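Local coordinates for 3-oxoacyl-[acyl-carrier-protein] synthase, mitochondrial (Arabidopsis thaliana, PDB 2IX4) that catalyses the condensation step of mitochondrial fatty acid synthesis, adding two carbons from malonyl-ACP to a growing acyl chain, at residues G182-G187 against T422-L427; R222-K227 against D244-G249; G278-A283 against V297-R302; H285-P290 against F417-T422. All coordinates share one frame; numbering follows the deposited sequence.

Interaction 1: G182-G187 against T422-L427; sequences GAHSIG and TNASLL
The first torsion of His184 sets CG anti to its own carbonyl carbon (chi1 -71°), and the ring lies above Ala424. In Leu426, CG is likewise anti to the carbonyl carbon, and its two methyls meet the helix at Ala183 and Ile186. The ring of His184 rests with one face on Ala424 CB, a CH-pi contact with 3.8 Å from CB to the ring centroid. The methyl is offset toward the rim and comes nearest to NE2, at 3.5 Å. Ala183 CB packs against Ala424 CB at 3.8 Å. Ile186 CG2 touches Leu426 CD1 at 4.0 Å, the two side chains crossing at about a right angle. Leu426 CD2 lies against Ala183 O. This is helix-on-sheet packing in the thiolase-like fold: helix 181-195, which follows the predicted catalytic Cys179, lies on strand 422-429. The short axes cross at 57°. His184 ND1 is hydrogen-bonded to Tyr277 OH, and Thr422 OG1 to Asn172 O of the second subunit. Two alanine methyls meet where the helix and strand backbones are nearest, and the contact is mainly apolar, while the bond to Tyr277 helps fix the rotation of the imidazole over its methyl.

Interaction 2: R222-K227 against D244-G249; sequences RALSTK and DGFVIG
This is a loop-to-loop contact in the thiolase-like fold, built on a single beta bridge between Leu224 and Phe246. Both segments lie between helix 212-220 and strand 251-259, beside the active site. Phe246 N donates to Ala223 O, and Ser225 N donates to Phe246 O, each at 2.9 Å. Gly245 lies close against Leu224 and Ser225; a CB there would clash with their backbone, and its backbone angles call for glycine too. The Asp244 carboxylate grips the backbone and hydroxyl of 225-227. Its OD1 accepts from Ser225 OG on the syn side at 2.8 Å. Its OD2 accepts from Thr226 N and Lys227 N, which come from opposite faces of the carboxylate plane, and a water that also bonds Thr226 OG1 donates to it. An alanine at Asp244 would probably leave both amides and the Ser225 hydroxyl without this acceptor and let this part of the loop shift. Lys227 NZ makes its salt bridge with Asp242 instead. The Phe246 ring meets predicted catalytic His359 edge-to-face. Leu224 CD2 sits over one face of that phenyl ring, 3.9 Å from its centroid, and packs tightly on Ile248 CG1 at 3.5 Å.

Interaction 3: G278-A283 against V297-R302; sequences GMSGDA and VLAMTR
Strand 272-281, part of the large mixed sheet, is covered here by helix 294-307, with Arg302 reaching back over the strand to Met279. Arg302 NH1 donates to Met279 O at 2.7 Å. The acceptor lies near the guanidinium plane, and the donor meets a lone pair of the carbonyl. The Arg302 chain runs extended from CG to NE, and its CD also lies 3.3 Å from Met279 O. NH1 has a second acceptor, Gln169 O of the second subunit, which places this end of the contact at the dimer interface. The short axes run nearly antiparallel, at 160°, and approach to 5.9 Å. In this thiolase-like fold, the helix follows the strand through a connecting loop and packs back on it. Gly278 allows this approach: its CA lies 3.3 Å from Ala299 O in a CA-H...O contact, and a CB would clash with that oxygen. Arg302 CB lies over the same glycine, 3.8 Å from Gly278 CA. Further along the strand, Ser280 CB packs on Leu298 CB at 3.7 Å. Ser280 OG lies 3.7 Å from Ala299 CB. The hydroxyl is hydrogen-bonded to Gly295 O near the start of the helix and to Asn423 ND2 on the adjoining strand.

Interaction 4: H285-P290 against F417-T422; sequences HITQPP and FGFGGT. With 6NA (hexanoic acid), chain C.
The ring of Phe419 is sandwiched between Thr287 and the bound hexanoic acid. Thr287 CG2 sits over the centre of one face, 3.9 Å from the centroid and 11° off the ring normal, a CH-pi contact. Atom CA of the hexanoic acid lies 3.7 Å above the opposite face, also over its centre. Phe419 belongs to the glycine-rich turn between strands 411-418 and 422-429 of the thiolase-like fold, where Gly421 and Thr422 both face Gly418 in a G1 beta bulge. CG of Phe419 is anti to the carbonyl carbon (chi1 -78°), and the ring stands between loop and ligand. An alanine at Phe419 would probably open a gap between Thr287 and the acyl chain and leave both without their ring face. Phe419 N donates to the hexanoic acid O at 2.9 Å, consistent with an oxyanion-hole amide, as in related ketoacyl synthases. Phe419 O is bonded by Asn156 ND2 of the second subunit. Gly420 has backbone angles that call for glycine. Its N donates to Ile286 O at 2.7 Å, from above the carbonyl plane. In the facing loop, His285 ND1 accepts from both Thr287 N, at 3.1 Å, and Gln288 N.

How the interactions relate
From the N terminus, helix segment 182-187 comes first, and interaction 1 closes its long loop only at strand 422-427. The other three contacts fall within that span, interaction 4 sharing Thr422 with its far end. Interaction 2 closes a short loop, 222-227 to 244-249, before interactions 3 and 4 open. Interaction 3 opens at 278-283, and interaction 4 opens at 285-290 before 297-302 closes interaction 3, so the two cross. Interactions 1, 3 and 4 reach one sheet and touch the second subunit. Asp282 links them: OD1 bonds to Asn423 ND2, and its N probably bonds to Gly421 O. Interaction 2 stands apart, flanking the active site, its nearest atoms about 5 Å from those of interaction 4.

Interaction 1: G182-G187 against T422-L427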
loop_
_atom_site.group_PDB
_atom_site.type_symbol
_atom_site.label_atom_id
_atom_site.label_comp_id
_atom_site.label_asym_id
_atom_site.label_seq_id
_atom_site.Cartn_x
_atom_site.Cartn_y
_atom_site.Cartn_z
ATOM N N GLY A 182 5.475 -1.062 7.568
ATOM C CA GLY A 182 6.724 -0.324 7.771
ATOM C C GLY A 182 7.957 -1.079 7.307
ATOM O O GLY A 182 8.946 -0.472 6.900
ATOM N N ALA A 183 7.895 -2.407 7.357
ATOM C CA ALA A 183 9.021 -3.242 6.947
ATOM C C ALA A 183 9.132 -3.315 5.426
ATOM O O ALA A 183 10.207 -3.064 4.869
ATOM C CB ALA A 183 8.910 -4.637 7.555
ATOM N N HIS A 184 8.023 -3.641 4.761
ATOM C CA HIS A 184 7.971 -3.674 3.299
ATOM C C HIS A 184 8.278 -2.317 2.666
ATOM O O HIS A 184 8.906 -2.260 1.613
ATOM C CB HIS A 184 6.615 -4.179 2.807
ATOM C CG HIS A 184 6.388 -5.639 3.045
ATOM N ND1 HIS A 184 6.850 -6.615 2.189
ATOM C CD2 HIS A 184 5.732 -6.289 4.034
ATOM C CE1 HIS A 184 6.491 -7.804 2.643
ATOM N NE2 HIS A 184 5.807 -7.633 3.759
ATOM N N SER A 185 7.839 -1.230 3.300
ATOM C CA SER A 185 8.110 0.109 2.778
ATOM C C SER A 185 9.613 0.385 2.745
ATOM O O SER A 185 10.136 0.911 1.758
ATOM C CB SER A 185 7.378 1.182 3.594
ATOM O OG SER A 185 5.996 1.234 3.265
ATOM N N ILE A 186 10.294 0.019 3.828
ATOM C CA ILE A 186 11.749 0.138 3.936
ATOM C C ILE A 186 12.439 -0.806 2.944
ATOM O O ILE A 186 13.380 -0.417 2.250
ATOM C CB ILE A 186 12.227 -0.135 5.392
ATOM C CG1 ILE A 186 11.928 1.076 6.285
ATOM C CG2 ILE A 186 13.724 -0.471 5.437
ATOM C CD1 ILE A 186 11.964 0.790 7.782
ATOM N N GLY A 187 11.950 -2.041 2.877
ATOM C CA GLY A 187 12.509 -3.047 1.984
ATOM C C GLY A 187 12.380 -2.700 0.512
ATOM O O GLY A 187 13.335 -2.855 -0.250
ATOM N N THR A 422 1.129 -12.021 5.444
ATOM C CA THR A 422 2.227 -11.309 4.801
ATOM C C THR A 422 3.395 -11.129 5.772
ATOM O O THR A 422 3.226 -10.571 6.856
ATOM C CB THR A 422 1.763 -9.940 4.208
ATOM O OG1 THR A 422 2.893 -9.219 3.698
ATOM C CG2 THR A 422 1.042 -9.077 5.256
ATOM N N ASN A 423 4.570 -11.616 5.378
ATOM C CA ASN A 423 5.748 -11.622 6.250
ATOM C C ASN A 423 6.931 -10.891 5.659
ATOM O O ASN A 423 7.229 -11.031 4.475
ATOM C CB ASN A 423 6.175 -13.054 6.570
ATOM C CG ASN A 423 5.053 -13.877 7.139
ATOM O OD1 ASN A 423 4.408 -13.477 8.107
ATOM N ND2 ASN A 423 4.808 -15.037 6.543
ATOM N N ALA A 424 7.609 -10.121 6.502
ATOM C CA ALA A 424 8.864 -9.488 6.132
ATOM C C ALA A 424 9.889 -9.666 7.243
ATOM O O ALA A 424 9.543 -9.713 8.427
ATOM C CB ALA A 424 8.656 -8.015 5.830
ATOM N N SER A 425 11.151 -9.782 6.847
ATOM C CA SER A 425 12.254 -9.852 7.787
ATOM C C SER A 425 13.376 -8.958 7.272
ATOM O O SER A 425 13.872 -9.154 6.163
ATOM C CB SER A 425 12.725 -11.296 7.944
ATOM O OG SER A 425 13.413 -11.477 9.165
ATOM N N LEU A 426 13.743 -7.958 8.066
ATOM C CA LEU A 426 14.813 -7.031 7.699
ATOM C C LEU A 426 16.078 -7.360 8.472
ATOM O O LEU A 426 16.042 -7.494 9.694
ATOM C CB LEU A 426 14.402 -5.577 7.971
ATOM C CG LEU A 426 13.206 -4.987 7.212
ATOM C CD1 LEU A 426 12.885 -3.599 7.742
ATOM C CD2 LEU A 426 13.457 -4.946 5.703
ATOM N N LEU A 427 17.194 -7.490 7.758
ATOM C CA LEU A 427 18.469 -7.825 8.382
ATOM C C LEU A 427 19.505 -6.726 8.175
ATOM O O LEU A 427 19.868 -6.396 7.041
ATOM C CB LEU A 427 18.984 -9.185 7.886
ATOM C CG LEU A 427 20.315 -9.732 8.427
ATOM C CD1 LEU A 427 20.361 -9.732 9.954
ATOM C CD2 LEU A 427 20.566 -11.131 7.896
#

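Interaction 2: R222-K227 against D244-G249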
loop_
_atom_site.group_PDB
_atom_site.type_symbol
_atom_site.label_atom_id
_atom_site.label_comp_id
_atom_site.label_asym_id
_atom_site.label_seq_id
_atom_site.Cartn_x
_atom_site.Cartn_y
_atom_site.Cartn_z
ATOM N N ARG A 222 -11.053 -10.429 18.076
ATOM C CA ARG A 222 -10.472 -11.073 19.260
ATOM C C ARG A 222 -8.943 -10.987 19.244
ATOM O O ARG A 222 -8.241 -11.930 19.616
ATOM C CB ARG A 222 -10.969 -12.518 19.399
ATOM C CG ARG A 222 -12.472 -12.623 19.595
ATOM C CD ARG A 222 -12.992 -13.987 19.186
ATOM N NE ARG A 222 -14.437 -14.094 19.379
ATOM C CZ ARG A 222 -15.162 -15.169 19.084
ATOM N NH1 ARG A 222 -14.584 -16.251 18.574
ATOM N NH2 ARG A 222 -16.472 -15.164 19.297
ATOM N N ALA A 223 -8.441 -9.835 18.815
ATOM C CA ALA A 223 -7.012 -9.626 18.656
ATOM C C ALA A 223 -6.396 -8.829 19.806
ATOM O O ALA A 223 -5.174 -8.829 19.973
ATOM C CB ALA A 223 -6.730 -8.938 17.322
ATOM N N LEU A 224 -7.244 -8.163 20.592
ATOM C CA LEU A 224 -6.778 -7.230 21.628
ATOM C C LEU A 224 -6.795 -7.785 23.049
ATOM O O LEU A 224 -7.614 -8.642 23.390
ATOM C CB LEU A 224 -7.580 -5.921 21.581
ATOM C CG LEU A 224 -7.556 -5.068 20.307
ATOM C CD1 LEU A 224 -8.255 -3.735 20.532
ATOM C CD2 LEU A 224 -6.139 -4.840 19.806
ATOM N N SER A 225 -5.877 -7.271 23.868
ATOM C CA SER A 225 -5.827 -7.552 25.302
ATOM C C SER A 225 -7.052 -6.965 26.006
ATOM O O SER A 225 -7.413 -5.814 25.760
ATOM C CB SER A 225 -4.552 -6.946 25.892
ATOM O OG SER A 225 -4.516 -7.077 27.300
ATOM N N THR A 226 -7.684 -7.749 26.881
ATOM C CA THR A 226 -8.902 -7.308 27.577
ATOM C C THR A 226 -8.874 -7.452 29.108
ATOM O O THR A 226 -9.550 -6.697 29.811
ATOM C CB THR A 226 -10.177 -8.028 27.049
ATOM O OG1 THR A 226 -10.177 -9.395 27.475
ATOM C CG2 THR A 226 -10.265 -7.960 25.524
ATOM N N LYS A 227 -8.104 -8.412 29.619
ATOM C CA LYS A 227 -8.142 -8.742 31.050
ATOM C C LYS A 227 -7.204 -7.918 31.945
ATOM O O LYS A 227 -7.184 -8.109 33.164
ATOM C CB LYS A 227 -7.920 -10.247 31.266
ATOM C CG LYS A 227 -6.476 -10.725 31.153
ATOM C CD LYS A 227 -6.443 -12.223 30.898
ATOM C CE LYS A 227 -5.072 -12.821 31.143
ATOM N NZ LYS A 227 -4.913 -13.248 32.558
ATOM N N ASP A 244 -2.851 -12.069 26.393
ATOM C CA ASP A 244 -4.234 -12.259 25.935
ATOM C C ASP A 244 -4.633 -11.380 24.736
ATOM O O ASP A 244 -5.813 -11.085 24.536
ATOM C CB ASP A 244 -5.219 -12.088 27.107
ATOM C CG ASP A 244 -5.432 -10.629 27.505
ATOM O OD1 ASP A 244 -4.460 -9.839 27.509
ATOM O OD2 ASP A 244 -6.589 -10.275 27.818
ATOM N N GLY A 245 -3.644 -10.982 23.938
ATOM C CA GLY A 245 -3.881 -10.159 22.753
ATOM C C GLY A 245 -3.009 -8.919 22.792
ATOM O O GLY A 245 -2.476 -8.571 23.845
ATOM N N PHE A 246 -2.856 -8.248 21.654
ATOM C CA PHE A 246 -2.003 -7.061 21.621
ATOM C C PHE A 246 -2.708 -5.786 22.097
ATOM O O PHE A 246 -3.927 -5.753 22.263
ATOM C CB PHE A 246 -1.292 -6.874 20.263
ATOM C CG PHE A 246 -2.200 -6.536 19.111
ATOM C CD1 PHE A 246 -2.566 -5.213 18.855
ATOM C CD2 PHE A 246 -2.645 -7.532 18.246
ATOM C CE1 PHE A 246 -3.382 -4.891 17.772
ATOM C CE2 PHE A 246 -3.462 -7.221 17.162
ATOM C CZ PHE A 246 -3.832 -5.897 16.924
ATOM N N VAL A 247 -1.910 -4.753 22.334
ATOM C CA VAL A 247 -2.407 -3.453 22.741
ATOM C C VAL A 247 -2.093 -2.509 21.594
ATOM O O VAL A 247 -0.936 -2.388 21.202
ATOM C CB VAL A 247 -1.715 -2.975 24.041
ATOM C CG1 VAL A 247 -2.169 -1.574 24.414
ATOM C CG2 VAL A 247 -1.992 -3.948 25.186
ATOM N N ILE A 248 -3.129 -1.873 21.045
ATOM C CA ILE A 248 -2.975 -0.960 19.913
ATOM C C ILE A 248 -2.118 0.228 20.330
ATOM O O ILE A 248 -2.332 0.816 21.388
ATOM C CB ILE A 248 -4.343 -0.458 19.351
ATOM C CG1 ILE A 248 -5.180 -1.623 18.825
ATOM C CG2 ILE A 248 -4.142 0.534 18.208
ATOM C CD1 ILE A 248 -6.555 -1.218 18.309
ATOM N N GLY A 249 -1.130 0.548 19.503
ATOM C CA GLY A 249 -0.293 1.725 19.706
ATOM C C GLY A 249 -0.336 2.609 18.476
ATOM O O GLY A 249 -0.979 2.270 17.489
HETATM O O HOH W 1 -8.592 -11.480 26.862
#

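Interaction 3: G278-A283 against V297-R302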
loop_
_atom_site.group_PDB
_atom_site.type_symbol
_atom_site.label_atom_id
_atom_site.label_comp_id
_atom_site.label_asym_id
_atom_site.label_seq_id
_atom_site.Cartn_x
_atom_site.Cartn_y
_atom_site.Cartn_z
ATOM N N GLY A 278 13.848 -10.272 3.546
ATOM C CA GLY A 278 13.177 -11.538 3.285
ATOM C C GLY A 278 11.679 -11.363 3.301
ATOM O O GLY A 278 11.139 -10.731 4.209
ATOM N N MET A 279 11.011 -11.926 2.295
ATOM C CA MET A 279 9.558 -11.830 2.166
ATOM C C MET A 279 8.947 -13.196 1.963
ATOM O O MET A 279 9.512 -14.034 1.260
ATOM C CB MET A 279 9.175 -10.945 0.980
ATOM C CG MET A 279 9.468 -9.467 1.158
ATOM S SD MET A 279 9.229 -8.556 -0.381
ATOM C CE MET A 279 10.616 -9.143 -1.352
ATOM N N SER A 280 7.785 -13.412 2.569
ATOM C CA SER A 280 7.028 -14.637 2.350
ATOM C C SER A 280 5.543 -14.418 2.593
ATOM O O SER A 280 5.118 -13.341 3.025
ATOM C CB SER A 280 7.537 -15.755 3.264
ATOM O OG SER A 280 7.128 -15.535 4.603
ATOM N N GLY A 281 4.769 -15.456 2.298
ATOM C CA GLY A 281 3.357 -15.513 2.625
ATOM C C GLY A 281 3.047 -16.820 3.329
ATOM O O GLY A 281 3.598 -17.868 2.976
ATOM N N ASP A 282 2.177 -16.753 4.335
ATOM C CA ASP A 282 1.735 -17.938 5.071
ATOM C C ASP A 282 0.877 -18.850 4.201
ATOM O O ASP A 282 0.966 -20.075 4.302
ATOM C CB ASP A 282 0.932 -17.539 6.316
ATOM C CG ASP A 282 1.781 -16.862 7.387
ATOM O OD1 ASP A 282 3.026 -16.948 7.330
ATOM O OD2 ASP A 282 1.191 -16.251 8.306
ATOM N N ALA A 283 0.044 -18.239 3.355
ATOM C CA ALA A 283 -0.939 -18.958 2.535
ATOM C C ALA A 283 -1.817 -19.884 3.387
ATOM O O ALA A 283 -2.096 -21.023 3.003
ATOM C CB ALA A 283 -0.247 -19.733 1.404
ATOM N N VAL A 297 9.576 -18.669 9.089
ATOM C CA VAL A 297 10.826 -19.373 8.764
ATOM C C VAL A 297 11.361 -18.927 7.396
ATOM O O VAL A 297 12.540 -18.579 7.263
ATOM C CB VAL A 297 10.653 -20.925 8.801
ATOM C CG1 VAL A 297 11.860 -21.637 8.194
ATOM C CG2 VAL A 297 10.414 -21.414 10.226
ATOM N N LEU A 298 10.483 -18.921 6.392
ATOM C CA LEU A 298 10.850 -18.514 5.037
ATOM C C LEU A 298 11.374 -17.083 4.986
ATOM O O LEU A 298 12.400 -16.821 4.368
ATOM C CB LEU A 298 9.669 -18.685 4.078
ATOM C CG LEU A 298 9.352 -20.109 3.612
ATOM C CD1 LEU A 298 8.063 -20.132 2.802
ATOM C CD2 LEU A 298 10.507 -20.685 2.796
ATOM N N ALA A 299 10.676 -16.171 5.655
ATOM C CA ALA A 299 11.051 -14.759 5.666
ATOM C C ALA A 299 12.436 -14.537 6.277
ATOM O O ALA A 299 13.244 -13.774 5.740
ATOM C CB ALA A 299 9.999 -13.938 6.403
ATOM N N MET A 300 12.696 -15.206 7.399
ATOM C CA MET A 300 13.989 -15.124 8.086
ATOM C C MET A 300 15.110 -15.777 7.273
ATOM O O MET A 300 16.205 -15.220 7.150
ATOM C CB MET A 300 13.899 -15.757 9.481
ATOM C CG MET A 300 13.098 -14.936 10.486
ATOM S SD MET A 300 13.233 -15.548 12.176
ATOM C CE MET A 300 12.008 -16.858 12.181
ATOM N N THR A 301 14.826 -16.954 6.721
ATOM C CA THR A 301 15.782 -17.679 5.889
ATOM C C THR A 301 16.185 -16.873 4.650
ATOM O O THR A 301 17.364 -16.842 4.276
ATOM C CB THR A 301 15.211 -19.051 5.471
ATOM O OG1 THR A 301 14.926 -19.811 6.649
ATOM C CG2 THR A 301 16.203 -19.823 4.619
ATOM N N ARG A 302 15.204 -16.216 4.037
ATOM C CA ARG A 302 15.426 -15.425 2.828
ATOM C C ARG A 302 16.281 -14.187 3.082
ATOM O O ARG A 302 17.140 -13.851 2.267
ATOM C CB ARG A 302 14.095 -15.061 2.167
ATOM C CG ARG A 302 13.525 -16.216 1.346
ATOM C CD ARG A 302 12.024 -16.121 1.158
ATOM N NE ARG A 302 11.504 -17.311 0.478
ATOM C CZ ARG A 302 10.231 -17.501 0.140
ATOM N NH1 ARG A 302 9.315 -16.579 0.412
ATOM N NH2 ARG A 302 9.870 -18.622 -0.475
#

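Interaction 4: H285-P290 against F417-T422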
loop_
_atom_site.group_PDB
_atom_site.type_symbol
_atom_site.label_atom_id
_atom_site.label_comp_id
_atom_site.label_asym_id
_atom_site.label_seq_id
_atom_site.Cartn_x
_atom_site.Cartn_y
_atom_site.Cartn_z
ATOM N N HIS A 285 -4.295 -18.438 6.500
ATOM C CA HIS A 285 -5.478 -17.876 7.143
ATOM C C HIS A 285 -5.399 -16.353 7.110
ATOM O O HIS A 285 -4.304 -15.787 7.108
ATOM C CB HIS A 285 -5.555 -18.376 8.589
ATOM C CG HIS A 285 -6.874 -18.136 9.255
ATOM N ND1 HIS A 285 -7.159 -16.977 9.947
ATOM C CD2 HIS A 285 -7.976 -18.915 9.354
ATOM C CE1 HIS A 285 -8.384 -17.051 10.436
ATOM N NE2 HIS A 285 -8.902 -18.216 10.089
ATOM N N ILE A 286 -6.558 -15.699 7.084
ATOM C CA ILE A 286 -6.629 -14.231 6.996
ATOM C C ILE A 286 -5.972 -13.501 8.174
ATOM O O ILE A 286 -5.439 -12.398 8.005
ATOM C CB ILE A 286 -8.091 -13.722 6.790
ATOM C CG1 ILE A 286 -9.025 -14.240 7.893
ATOM C CG2 ILE A 286 -8.603 -14.112 5.399
ATOM C CD1 ILE A 286 -10.441 -13.657 7.855
ATOM N N THR A 287 -6.005 -14.124 9.353
ATOM C CA THR A 287 -5.552 -13.492 10.599
ATOM C C THR A 287 -4.572 -14.345 11.415
ATOM O O THR A 287 -3.751 -13.806 12.160
ATOM C CB THR A 287 -6.752 -13.112 11.513
ATOM O OG1 THR A 287 -7.526 -14.282 11.810
ATOM C CG2 THR A 287 -7.651 -12.063 10.845
ATOM N N GLN A 288 -4.669 -15.667 11.277
ATOM C CA GLN A 288 -3.860 -16.609 12.061
ATOM C C GLN A 288 -2.662 -17.165 11.285
ATOM O O GLN A 288 -2.818 -17.599 10.141
ATOM C CB GLN A 288 -4.720 -17.788 12.531
ATOM C CG GLN A 288 -5.582 -17.514 13.749
ATOM C CD GLN A 288 -6.239 -18.775 14.285
ATOM O OE1 GLN A 288 -5.573 -19.792 14.509
ATOM N NE2 GLN A 288 -7.550 -18.716 14.498
ATOM N N PRO A 289 -1.466 -17.168 11.910
ATOM C CA PRO A 289 -0.301 -17.843 11.326
ATOM C C PRO A 289 -0.424 -19.367 11.438
ATOM O O PRO A 289 -1.191 -19.850 12.273
ATOM C CB PRO A 289 0.859 -17.344 12.190
ATOM C CG PRO A 289 0.241 -17.013 13.499
ATOM C CD PRO A 289 -1.142 -16.518 13.195
ATOM N N PRO A 290 0.328 -20.123 10.611
ATOM C CA PRO A 290 0.285 -21.587 10.709
ATOM C C PRO A 290 1.002 -22.073 11.964
ATOM O O PRO A 290 1.902 -21.393 12.458
ATOM C CB PRO A 290 1.041 -22.060 9.460
ATOM C CG PRO A 290 1.342 -20.832 8.654
ATOM C CD PRO A 290 1.269 -19.670 9.571
ATOM N N PHE A 417 5.055 -9.347 10.796
ATOM C CA PHE A 417 4.017 -10.171 10.172
ATOM C C PHE A 417 2.663 -9.457 10.199
ATOM O O PHE A 417 2.346 -8.758 11.159
ATOM C CB PHE A 417 3.904 -11.534 10.874
ATOM C CG PHE A 417 5.233 -12.164 11.233
ATOM C CD1 PHE A 417 6.255 -12.292 10.289
ATOM C CD2 PHE A 417 5.451 -12.653 12.517
ATOM C CE1 PHE A 417 7.472 -12.883 10.627
ATOM C CE2 PHE A 417 6.661 -13.247 12.862
ATOM C CZ PHE A 417 7.673 -13.360 11.917
ATOM N N GLY A 418 1.864 -9.634 9.149
ATOM C CA GLY A 418 0.573 -8.952 9.052
ATOM C C GLY A 418 -0.591 -9.844 8.662
ATOM O O GLY A 418 -0.398 -10.991 8.249
ATOM N N PHE A 419 -1.805 -9.311 8.800
ATOM C CA PHE A 419 -3.017 -9.998 8.348
ATOM C C PHE A 419 -2.891 -10.304 6.858
ATOM O O PHE A 419 -2.319 -9.515 6.097
ATOM C CB PHE A 419 -4.262 -9.137 8.598
ATOM C CG PHE A 419 -4.746 -9.136 10.032
ATOM C CD1 PHE A 419 -5.963 -8.537 10.354
ATOM C CD2 PHE A 419 -4.005 -9.730 11.052
ATOM C CE1 PHE A 419 -6.427 -8.518 11.670
ATOM C CE2 PHE A 419 -4.464 -9.721 12.371
ATOM C CZ PHE A 419 -5.677 -9.116 12.680
ATOM N N GLY A 420 -3.425 -11.450 6.453
ATOM C CA GLY A 420 -3.280 -11.927 5.084
ATOM C C GLY A 420 -2.108 -12.878 4.954
ATOM O O GLY A 420 -1.881 -13.450 3.887
ATOM N N GLY A 421 -1.368 -13.046 6.050
ATOM C CA GLY A 421 -0.209 -13.932 6.087
ATOM C C GLY A 421 1.003 -13.345 5.391
ATOM O O GLY A 421 1.806 -14.077 4.822
ATOM N N THR A 422 1.129 -12.021 5.444
ATOM C CA THR A 422 2.227 -11.309 4.801
ATOM C C THR A 422 3.395 -11.129 5.772
ATOM O O THR A 422 3.226 -10.571 6.856
ATOM C CB THR A 422 1.763 -9.940 4.208
ATOM O OG1 THR A 422 2.893 -9.219 3.698
ATOM C CG2 THR A 422 1.042 -9.077 5.256
HETATM C CA 6NA C . -3.321 -6.023 11.874
HETATM C C 6NA C . -1.865 -6.252 11.540
HETATM O O 6NA C . -1.539 -7.131 10.759
HETATM C CB 6NA C . -3.958 -5.179 10.777
HETATM C CG 6NA C . -3.722 -3.689 11.017
HETATM C CD 6NA C . -3.276 -2.995 9.742
HETATM C C6 6NA C . -2.263 -1.915 10.040
#